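Local coordinates for protein thiosulfate sulfurtransferase (Pseudomonas aeruginosa, PDB 1YT8) that probably transfers sulfur from thiosulfate to cyanide, as rhodanese-type sulfurtransferases do, and is built from four rhodanese-like domains in a single chain, at residues Phe109-Val112 against Ser116-Phe119; Ile223-Thr226 against Gln231-His234; Thr382-Trp387 against Ser466-Ala471. All blocks are in the same frame, centred on the assembly; numbering follows the deposited sequence.

Interaction 1: residues Phe109-Val112 against Ser116-Phe119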
ATOM      1  N   PHE A 109      -0.700  -2.667  17.470  1.00 13.90           N
ATOM      2  CA  PHE A 109       0.174  -1.681  16.845  1.00 14.03           C
ATOM      3  C   PHE A 109      -0.602  -0.528  16.230  1.00 11.57           C
ATOM      4  O   PHE A 109      -1.751  -0.690  15.822  1.00 15.72           O
ATOM      5  CB  PHE A 109       0.982  -2.345  15.725  1.00 14.58           C
ATOM      6  CG  PHE A 109       1.914  -3.429  16.192  1.00 12.92           C
ATOM      7  CD1 PHE A 109       3.272  -3.174  16.337  1.00 12.28           C
ATOM      8  CD2 PHE A 109       1.439  -4.711  16.451  1.00 13.25           C
ATOM      9  CE1 PHE A 109       4.153  -4.182  16.731  1.00 12.55           C
ATOM     10  CE2 PHE A 109       2.310  -5.731  16.849  1.00 15.13           C
ATOM     11  CZ  PHE A 109       3.671  -5.466  16.988  1.00 13.84           C
ATOM     12  N   ARG A 110       0.026   0.638  16.157  1.00 12.33           N
ATOM     13  CA  ARG A 110      -0.624   1.774  15.519  1.00 14.17           C
ATOM     14  C   ARG A 110       0.091   1.995  14.191  1.00 13.98           C
ATOM     15  O   ARG A 110       1.045   1.278  13.869  1.00 11.48           O
ATOM     16  CB  ARG A 110      -0.546   3.038  16.381  1.00 14.63           C
ATOM     17  CG  ARG A 110       0.854   3.464  16.756  1.00 18.06           C
ATOM     18  CD  ARG A 110       0.869   4.893  17.297  1.00 22.79           C
ATOM     19  NE  ARG A 110       0.595   5.874  16.249  1.00 25.17           N
ATOM     20  CZ  ARG A 110      -0.587   6.444  16.032  1.00 28.18           C
ATOM     21  NH1 ARG A 110      -1.633   6.145  16.794  1.00 28.44           N
ATOM     22  NH2 ARG A 110      -0.724   7.315  15.041  1.00 29.17           N
ATOM     23  N   ASP A 111      -0.384   2.981  13.433  1.00 13.63           N
ATOM     24  CA  ASP A 111       0.153   3.342  12.122  1.00 13.99           C
ATOM     25  C   ASP A 111      -0.192   2.310  11.048  1.00 12.64           C
ATOM     26  O   ASP A 111      -1.042   1.444  11.266  1.00 15.03           O
ATOM     27  CB  ASP A 111       1.673   3.552  12.191  1.00 13.12           C
ATOM     28  CG  ASP A 111       2.144   4.675  11.282  1.00 14.34           C
ATOM     29  OD1 ASP A 111       2.275   4.456  10.060  1.00 12.70           O
ATOM     30  OD2 ASP A 111       2.363   5.793  11.789  1.00 14.70           O
ATOM     31  N   VAL A 112       0.456   2.414   9.888  1.00 12.16           N
ATOM     32  CA  VAL A 112       0.196   1.496   8.775  1.00 12.99           C
ATOM     33  C   VAL A 112       1.462   0.789   8.279  1.00 11.02           C
ATOM     34  O   VAL A 112       2.576   1.244   8.544  1.00 15.08           O
ATOM     35  CB  VAL A 112      -0.451   2.247   7.583  1.00 13.52           C
ATOM     36  CG1 VAL A 112      -1.766   2.876   8.015  1.00 13.21           C
ATOM     37  CG2 VAL A 112       0.503   3.325   7.060  1.00 11.24           C
ATOM     38  N   SER A 116       6.233  -4.280   7.673  1.00  9.67           N
ATOM     39  CA  SER A 116       7.325  -3.752   6.861  1.00 11.19           C
ATOM     40  C   SER A 116       8.221  -2.783   7.625  1.00 10.34           C
ATOM     41  O   SER A 116       9.451  -2.844   7.521  1.00 12.50           O
ATOM     42  CB  SER A 116       6.770  -3.048   5.619  1.00 10.59           C
ATOM     43  OG  SER A 116       6.066  -3.951   4.787  1.00 12.95           O
ATOM     44  N   LYS A 117       7.609  -1.883   8.389  1.00 11.92           N
ATOM     45  CA  LYS A 117       8.372  -0.898   9.145  1.00 11.73           C
ATOM     46  C   LYS A 117       9.085  -1.500  10.349  1.00 11.26           C
ATOM     47  O   LYS A 117      10.218  -1.123  10.660  1.00 10.26           O
ATOM     48  CB  LYS A 117       7.456   0.243   9.587  1.00 13.28           C
ATOM     49  CG  LYS A 117       6.795   0.956   8.423  1.00 12.63           C
ATOM     50  CD  LYS A 117       5.822   2.014   8.901  1.00 11.46           C
ATOM     51  CE  LYS A 117       5.209   2.752   7.723  1.00 11.03           C
ATOM     52  NZ  LYS A 117       4.218   3.767   8.188  1.00 13.69           N
ATOM     53  N   ALA A 118       8.419  -2.428  11.028  1.00 12.21           N
ATOM     54  CA  ALA A 118       9.015  -3.087  12.183  1.00 10.84           C
ATOM     55  C   ALA A 118      10.202  -3.909  11.691  1.00 11.38           C
ATOM     56  O   ALA A 118      11.243  -3.981  12.352  1.00 11.11           O
ATOM     57  CB  ALA A 118       7.988  -3.985  12.859  1.00 10.41           C
ATOM     58  N   PHE A 119      10.046  -4.531  10.525  1.00 12.83           N
ATOM     59  CA  PHE A 119      11.133  -5.322   9.956  1.00 11.98           C
ATOM     60  C   PHE A 119      12.332  -4.420   9.670  1.00 11.91           C
ATOM     61  O   PHE A 119      13.478  -4.810   9.888  1.00 11.43           O
ATOM     62  CB  PHE A 119      10.705  -6.004   8.653  1.00 12.83           C
ATOM     63  CG  PHE A 119      11.836  -6.719   7.958  1.00 14.31           C
ATOM     64  CD1 PHE A 119      12.385  -7.876   8.507  1.00 13.26           C
ATOM     65  CD2 PHE A 119      12.384  -6.210   6.786  1.00 12.56           C
ATOM     66  CE1 PHE A 119      13.471  -8.518   7.898  1.00 14.44           C
ATOM     67  CE2 PHE A 119      13.469  -6.842   6.168  1.00 14.57           C
ATOM     68  CZ  PHE A 119      14.014  -8.002   6.730  1.00 14.63           C
TER

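Interaction 2: residues Ile223-Thr226 against Gln231-His234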
ATOM      1  N   ILE A 223      12.117  14.048   7.506  1.00 12.09           N
ATOM      2  CA  ILE A 223      11.599  14.434   8.812  1.00 14.33           C
ATOM      3  C   ILE A 223      12.777  14.949   9.637  1.00 13.43           C
ATOM      4  O   ILE A 223      12.706  16.013  10.252  1.00 14.16           O
ATOM      5  CB  ILE A 223      10.955  13.226   9.545  1.00 13.70           C
ATOM      6  CG1 ILE A 223       9.571  12.947   8.954  1.00 14.82           C
ATOM      7  CG2 ILE A 223      10.864  13.495  11.050  1.00 14.44           C
ATOM      8  CD1 ILE A 223       8.857  11.731   9.537  1.00 13.57           C
ATOM      9  N   GLY A 224      13.864  14.183   9.629  1.00 14.79           N
ATOM     10  CA  GLY A 224      15.051  14.564  10.375  1.00 15.30           C
ATOM     11  C   GLY A 224      15.697  15.822   9.829  1.00 14.51           C
ATOM     12  O   GLY A 224      16.293  16.596  10.578  1.00 15.16           O
ATOM     13  N   TRP A 225      15.594  16.017   8.519  1.00 14.10           N
ATOM     14  CA  TRP A 225      16.162  17.195   7.867  1.00 15.07           C
ATOM     15  C   TRP A 225      15.433  18.437   8.386  1.00 15.52           C
ATOM     16  O   TRP A 225      16.053  19.443   8.726  1.00 16.39           O
ATOM     17  CB  TRP A 225      15.998  17.067   6.345  1.00 15.55           C
ATOM     18  CG  TRP A 225      16.920  17.942   5.546  1.00 12.91           C
ATOM     19  CD1 TRP A 225      16.627  19.155   4.988  1.00 15.07           C
ATOM     20  CD2 TRP A 225      18.292  17.670   5.217  1.00 14.20           C
ATOM     21  NE1 TRP A 225      17.731  19.656   4.331  1.00 13.39           N
ATOM     22  CE2 TRP A 225      18.766  18.765   4.455  1.00 13.12           C
ATOM     23  CE3 TRP A 225      19.168  16.609   5.494  1.00 13.56           C
ATOM     24  CZ2 TRP A 225      20.076  18.826   3.965  1.00 14.44           C
ATOM     25  CZ3 TRP A 225      20.472  16.670   5.006  1.00 11.97           C
ATOM     26  CH2 TRP A 225      20.913  17.773   4.249  1.00 16.55           C
ATOM     27  N   THR A 226      14.109  18.352   8.458  1.00 15.56           N
ATOM     28  CA  THR A 226      13.295  19.457   8.951  1.00 16.86           C
ATOM     29  C   THR A 226      13.555  19.689  10.436  1.00 17.09           C
ATOM     30  O   THR A 226      13.735  20.827  10.869  1.00 16.46           O
ATOM     31  CB  THR A 226      11.794  19.169   8.743  1.00 16.48           C
ATOM     32  OG1 THR A 226      11.530  19.055   7.342  1.00 19.95           O
ATOM     33  CG2 THR A 226      10.939  20.285   9.332  1.00 19.01           C
ATOM     34  N   GLN A 231      16.977  22.935   5.110  1.00 19.99           N
ATOM     35  CA  GLN A 231      16.037  23.214   4.026  1.00 19.46           C
ATOM     36  C   GLN A 231      15.789  22.103   3.010  1.00 16.84           C
ATOM     37  O   GLN A 231      16.717  21.535   2.449  1.00 15.58           O
ATOM     38  CB  GLN A 231      16.495  24.481   3.294  1.00 23.08           C
ATOM     39  CG  GLN A 231      15.569  24.971   2.185  1.00 30.79           C
ATOM     40  CD  GLN A 231      14.234  25.464   2.710  1.00 34.08           C
ATOM     41  OE1 GLN A 231      14.178  26.227   3.678  1.00 37.43           O
ATOM     42  NE2 GLN A 231      13.149  25.041   2.065  1.00 35.48           N
ATOM     43  N   LEU A 232      14.514  21.820   2.770  1.00 15.55           N
ATOM     44  CA  LEU A 232      14.112  20.808   1.805  1.00 16.99           C
ATOM     45  C   LEU A 232      13.852  21.478   0.463  1.00 17.04           C
ATOM     46  O   LEU A 232      13.583  22.679   0.404  1.00 19.31           O
ATOM     47  CB  LEU A 232      12.825  20.114   2.267  1.00 17.30           C
ATOM     48  CG  LEU A 232      12.924  19.208   3.497  1.00 16.79           C
ATOM     49  CD1 LEU A 232      11.524  18.812   3.963  1.00 17.12           C
ATOM     50  CD2 LEU A 232      13.751  17.974   3.151  1.00 16.94           C
ATOM     51  N   GLU A 233      13.949  20.707  -0.613  1.00 17.07           N
ATOM     52  CA  GLU A 233      13.669  21.228  -1.939  1.00 17.95           C
ATOM     53  C   GLU A 233      12.305  20.655  -2.310  1.00 18.38           C
ATOM     54  O   GLU A 233      11.812  19.746  -1.640  1.00 16.99           O
ATOM     55  CB  GLU A 233      14.742  20.787  -2.936  1.00 19.14           C
ATOM     56  CG  GLU A 233      16.128  21.300  -2.582  1.00 20.41           C
ATOM     57  CD  GLU A 233      17.134  21.123  -3.706  1.00 23.93           C
ATOM     58  OE1 GLU A 233      17.187  20.030  -4.310  1.00 23.08           O
ATOM     59  OE2 GLU A 233      17.885  22.083  -3.974  1.00 25.36           O
ATOM     60  N   HIS A 234      11.690  21.178  -3.365  1.00 16.38           N
ATOM     61  CA  HIS A 234      10.368  20.703  -3.758  1.00 16.91           C
ATOM     62  C   HIS A 234      10.223  20.704  -5.271  1.00 15.41           C
ATOM     63  O   HIS A 234      10.838  21.523  -5.952  1.00 18.90           O
ATOM     64  CB  HIS A 234       9.292  21.611  -3.144  1.00 16.07           C
ATOM     65  CG  HIS A 234       9.437  21.806  -1.667  1.00 18.71           C
ATOM     66  ND1 HIS A 234       8.989  20.883  -0.747  1.00 18.70           N
ATOM     67  CD2 HIS A 234      10.003  22.807  -0.950  1.00 17.71           C
ATOM     68  CE1 HIS A 234       9.271  21.307   0.473  1.00 20.88           C
ATOM     69  NE2 HIS A 234       9.887  22.471   0.378  1.00 20.31           N
TER

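Interaction 3: residues Thr382-Trp387 against Ser466-Ala471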
ATOM      1  N   THR A 382     -25.805  15.740 -17.917  1.00 23.77           N
ATOM      2  CA  THR A 382     -26.644  16.872 -18.304  1.00 22.63           C
ATOM      3  C   THR A 382     -28.047  16.773 -17.707  1.00 21.34           C
ATOM      4  O   THR A 382     -28.674  17.785 -17.404  1.00 19.45           O
ATOM      5  CB  THR A 382     -26.750  17.001 -19.843  1.00 23.97           C
ATOM      6  OG1 THR A 382     -27.270  15.790 -20.400  1.00 26.18           O
ATOM      7  CG2 THR A 382     -25.379  17.280 -20.447  1.00 26.05           C
ATOM      8  N   THR A 383     -28.544  15.552 -17.540  1.00 21.67           N
ATOM      9  CA  THR A 383     -29.867  15.363 -16.954  1.00 20.54           C
ATOM     10  C   THR A 383     -29.786  15.714 -15.474  1.00 18.91           C
ATOM     11  O   THR A 383     -30.677  16.360 -14.928  1.00 19.49           O
ATOM     12  CB  THR A 383     -30.339  13.908 -17.100  1.00 20.74           C
ATOM     13  OG1 THR A 383     -30.432  13.580 -18.491  1.00 21.79           O
ATOM     14  CG2 THR A 383     -31.704  13.716 -16.447  1.00 21.39           C
ATOM     15  N   LEU A 384     -28.707  15.289 -14.826  1.00 17.93           N
ATOM     16  CA  LEU A 384     -28.521  15.584 -13.412  1.00 17.82           C
ATOM     17  C   LEU A 384     -28.473  17.095 -13.204  1.00 16.54           C
ATOM     18  O   LEU A 384     -29.049  17.617 -12.252  1.00 17.41           O
ATOM     19  CB  LEU A 384     -27.226  14.956 -12.890  1.00 16.70           C
ATOM     20  CG  LEU A 384     -26.883  15.346 -11.447  1.00 18.81           C
ATOM     21  CD1 LEU A 384     -28.022  14.938 -10.521  1.00 17.34           C
ATOM     22  CD2 LEU A 384     -25.576  14.690 -11.023  1.00 18.21           C
ATOM     23  N   ALA A 385     -27.777  17.792 -14.095  1.00 20.10           N
ATOM     24  CA  ALA A 385     -27.672  19.243 -13.996  1.00 20.26           C
ATOM     25  C   ALA A 385     -29.074  19.850 -13.983  1.00 21.39           C
ATOM     26  O   ALA A 385     -29.370  20.731 -13.175  1.00 21.23           O
ATOM     27  CB  ALA A 385     -26.858  19.797 -15.166  1.00 21.10           C
ATOM     28  N   ASP A 386     -29.939  19.366 -14.873  1.00 22.93           N
ATOM     29  CA  ASP A 386     -31.315  19.853 -14.934  1.00 24.29           C
ATOM     30  C   ASP A 386     -32.026  19.597 -13.608  1.00 23.29           C
ATOM     31  O   ASP A 386     -32.660  20.493 -13.053  1.00 22.44           O
ATOM     32  CB  ASP A 386     -32.074  19.167 -16.076  1.00 29.89           C
ATOM     33  CG  ASP A 386     -31.772  19.785 -17.430  1.00 33.73           C
ATOM     34  OD1 ASP A 386     -32.088  19.151 -18.461  1.00 38.96           O
ATOM     35  OD2 ASP A 386     -31.228  20.911 -17.469  1.00 38.22           O
ATOM     36  N   TRP A 387     -31.916  18.371 -13.102  1.00 23.03           N
ATOM     37  CA  TRP A 387     -32.538  18.004 -11.832  1.00 22.88           C
ATOM     38  C   TRP A 387     -32.131  18.956 -10.709  1.00 22.97           C
ATOM     39  O   TRP A 387     -32.966  19.388  -9.916  1.00 22.24           O
ATOM     40  CB  TRP A 387     -32.132  16.579 -11.439  1.00 24.91           C
ATOM     41  CG  TRP A 387     -32.891  15.490 -12.143  1.00 26.67           C
ATOM     42  CD1 TRP A 387     -33.584  15.591 -13.316  1.00 26.33           C
ATOM     43  CD2 TRP A 387     -33.009  14.126 -11.722  1.00 26.73           C
ATOM     44  NE1 TRP A 387     -34.129  14.373 -13.651  1.00 25.06           N
ATOM     45  CE2 TRP A 387     -33.792  13.457 -12.690  1.00 26.46           C
ATOM     46  CE3 TRP A 387     -32.529  13.403 -10.620  1.00 28.01           C
ATOM     47  CZ2 TRP A 387     -34.108  12.096 -12.590  1.00 27.26           C
ATOM     48  CZ3 TRP A 387     -32.841  12.048 -10.519  1.00 28.25           C
ATOM     49  CH2 TRP A 387     -33.626  11.409 -11.502  1.00 28.65           C
ATOM     50  N   SER A 466     -16.148  12.226 -13.076  1.00 23.60           N
ATOM     51  CA  SER A 466     -15.256  12.426 -14.214  1.00 25.95           C
ATOM     52  C   SER A 466     -16.061  12.769 -15.462  1.00 26.18           C
ATOM     53  O   SER A 466     -15.647  13.606 -16.269  1.00 26.11           O
ATOM     54  CB  SER A 466     -14.417  11.171 -14.468  1.00 25.52           C
ATOM     55  OG  SER A 466     -13.423  11.025 -13.471  1.00 28.22           O
ATOM     56  N   ALA A 467     -17.208  12.115 -15.615  1.00 26.31           N
ATOM     57  CA  ALA A 467     -18.082  12.359 -16.758  1.00 26.40           C
ATOM     58  C   ALA A 467     -18.664  13.767 -16.663  1.00 26.89           C
ATOM     59  O   ALA A 467     -18.750  14.480 -17.663  1.00 26.25           O
ATOM     60  CB  ALA A 467     -19.204  11.330 -16.789  1.00 26.69           C
ATOM     61  N   TRP A 468     -19.063  14.154 -15.454  1.00 27.12           N
ATOM     62  CA  TRP A 468     -19.624  15.478 -15.204  1.00 28.09           C
ATOM     63  C   TRP A 468     -18.598  16.529 -15.612  1.00 28.37           C
ATOM     64  O   TRP A 468     -18.914  17.468 -16.344  1.00 27.58           O
ATOM     65  CB  TRP A 468     -19.981  15.620 -13.718  1.00 29.78           C
ATOM     66  CG  TRP A 468     -20.439  16.991 -13.298  1.00 33.18           C
ATOM     67  CD1 TRP A 468     -19.648  18.073 -13.024  1.00 34.49           C
ATOM     68  CD2 TRP A 468     -21.791  17.424 -13.103  1.00 34.71           C
ATOM     69  NE1 TRP A 468     -20.425  19.150 -12.669  1.00 35.09           N
ATOM     70  CE2 TRP A 468     -21.745  18.781 -12.709  1.00 36.56           C
ATOM     71  CE3 TRP A 468     -23.040  16.798 -13.223  1.00 36.17           C
ATOM     72  CZ2 TRP A 468     -22.901  19.525 -12.435  1.00 36.17           C
ATOM     73  CZ3 TRP A 468     -24.190  17.538 -12.950  1.00 36.37           C
ATOM     74  CH2 TRP A 468     -24.110  18.888 -12.560  1.00 36.60           C
ATOM     75  N   VAL A 469     -17.366  16.361 -15.141  1.00 27.50           N
ATOM     76  CA  VAL A 469     -16.290  17.287 -15.476  1.00 28.19           C
ATOM     77  C   VAL A 469     -16.051  17.297 -16.985  1.00 27.79           C
ATOM     78  O   VAL A 469     -15.853  18.354 -17.586  1.00 27.97           O
ATOM     79  CB  VAL A 469     -14.979  16.893 -14.757  1.00 28.19           C
ATOM     80  CG1 VAL A 469     -13.817  17.744 -15.268  1.00 27.63           C
ATOM     81  CG2 VAL A 469     -15.144  17.071 -13.255  1.00 27.09           C
ATOM     82  N   ALA A 470     -16.083  16.117 -17.595  1.00 27.81           N
ATOM     83  CA  ALA A 470     -15.865  15.998 -19.033  1.00 29.13           C
ATOM     84  C   ALA A 470     -16.980  16.657 -19.846  1.00 30.22           C
ATOM     85  O   ALA A 470     -16.787  17.001 -21.012  1.00 30.21           O
ATOM     86  CB  ALA A 470     -15.733  14.527 -19.417  1.00 28.52           C
ATOM     87  N   ALA A 471     -18.144  16.834 -19.227  1.00 29.63           N
ATOM     88  CA  ALA A 471     -19.283  17.452 -19.896  1.00 30.68           C
ATOM     89  C   ALA A 471     -19.185  18.974 -19.852  1.00 30.71           C
ATOM     90  O   ALA A 471     -20.042  19.677 -20.390  1.00 31.08           O
ATOM     91  CB  ALA A 471     -20.581  16.992 -19.244  1.00 29.60           C
TER

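Interaction 1: residues Phe109-Val112 against Ser116-Phe119
Two donors grip Asp111 OD1 from opposite faces of its carboxylate. Lys117 NZ makes a salt bridge to Asp111 OD1 at 2.8 Å and comes from above the plane, 39° out of it. The backbone N of Val112 reaches Asp111 OD1 at 2.7 Å, on the anti side, holding the carboxylate against its own main chain. The Asp111 and Lys117 side chains meet at about a right angle. Beyond CG the lysine is fully extended, which carries its ammonium from the helix to the loop; Lys117 CE passes 3.1 Å from Val112 O. A weak hydrogen bond, 3.0 Å, joins Lys117 NZ to Val112 O. The buried ammonium has a further partner in Tyr507 OH, while Asp111 OD2 bonds Tyr490 OH; the opposite charge and the added hydrogen bonds would probably help keep both groups ionised. The pair ties the loop that follows helix 97-103 to the first turn of helix 114-127, between the sheet that includes strand 91-94 and the one that begins with strand 131-132. Helix 501-512 packs against it through Tyr507 and Trp510, and Lys117 touches Thr197 at the start of helix 197-208, a residue of the pocket that holds the sulfite ion.

Interaction 2: residues Ile223-Thr226 against Gln231-His234
Trp225 reaches from helix 221-227, the last helix of a rhodanese-like domain, to the chain that leaves it, Gln231-His234. This helix follows strand 215-218 of the five-stranded parallel sheet, and the chain turns back beside it. From the start the tryptophan lies along Leu232, the two side chains sliding past each other in opposite directions. CB and CG of Trp225 each sit 4.0 Å from Leu232 CD2. Trp225 CD1 comes closer, 3.6 Å from Leu232 CD2, a methyl that approaches the indole obliquely. With CG anti to the backbone N (chi1 -160°), the pyrrole side of the ring is brought to the returning chain. There Trp225 NE1 donates to Gln231 O at 2.8 Å, with a bent N-H...O angle of 139°. The indole N lies above the carbonyl plane, 71° out of it, and the acceptor is tilted from the ring plane, so neither group is presented squarely to the other. The Trp225 side chain also touches Ala134, Val137, Gln138 and Leu141 of helix 134-142. The bond gives the polar atom of a buried indole its acceptor.

The other branch of Leu232 goes to Thr226, the two side chains crossing at about a right angle. Leu232 CD1 stands 3.4 Å from Thr226 OG1 in van der Waals contact; that hydroxyl is hydrogen-bonded to Thr222 O, one turn back in the helix. The CB of Gln231 is directed away from the helix, and the chain beyond it curls back over its own backbone: Gln231 NE2 meets Leu232 O at 2.9 Å, in the carbonyl plane and on a lone pair.

Interaction 3: residues Thr382-Trp387 against Ser466-Ala471
Trp468 of helix 464-470 pushes its indole between the helices to meet Leu384 and Ala385 of helix 381-387. Both helices belong to a rhodanese-like domain with a parallel sheet of strand order 1-5-4-2-3: helix 381-387 follows strand 378-379 and helix 464-470 follows strand 458-461. Trp468 contributes the most surface. Its CG stands anti to the backbone N (chi1 174°), which carries the six-membered ring toward helix 381-387. Leu384 crosses it at about a right angle. The CB of Leu384 lies in the ring plane at the edge, 4.0 Å from Trp468 CZ3, whereas Leu384 CD2 approaches obliquely and comes to 3.7 Å from Trp468 CZ3. Leu384 also touches Val434 of strand 432-436, so the leucine links the indole to the sheet. At the pyrrole end, Trp468 NE1 donates to Pro474 O, and the ring is thereby held at both ends, by a polar bond and by apolar contacts. Ala385 N lies at the edge of the Trp468 ring, near its plane, 3.8 Å from Trp468 CZ3; Ala385 CB stands off the plane, on the side opposite Leu384 CD2, 3.9 Å from Trp468 CH2.

Interactions 1 and 3 are buried, interaction 2 only partly so. The first is ionic: a salt bridge against helix 501-512, on the chain between the first two parallel sheets. Interactions 2 and 3 use a tryptophan from the corresponding helix of two rhodanese-like domains, the one after the fifth strand in sequence; in interaction 2 its indole N bonds the returning chain across the contact, in interaction 3 that N bonds a residue beyond the segments, and the contact itself is apolar, between two helices. Interactions 1 and 2 are neighbours, their nearest atoms about 9 Å apart, and Tyr507 touches both segments 109-112 and 223-226. Interaction 3 lies about 43 Å from interaction 1, centre to centre.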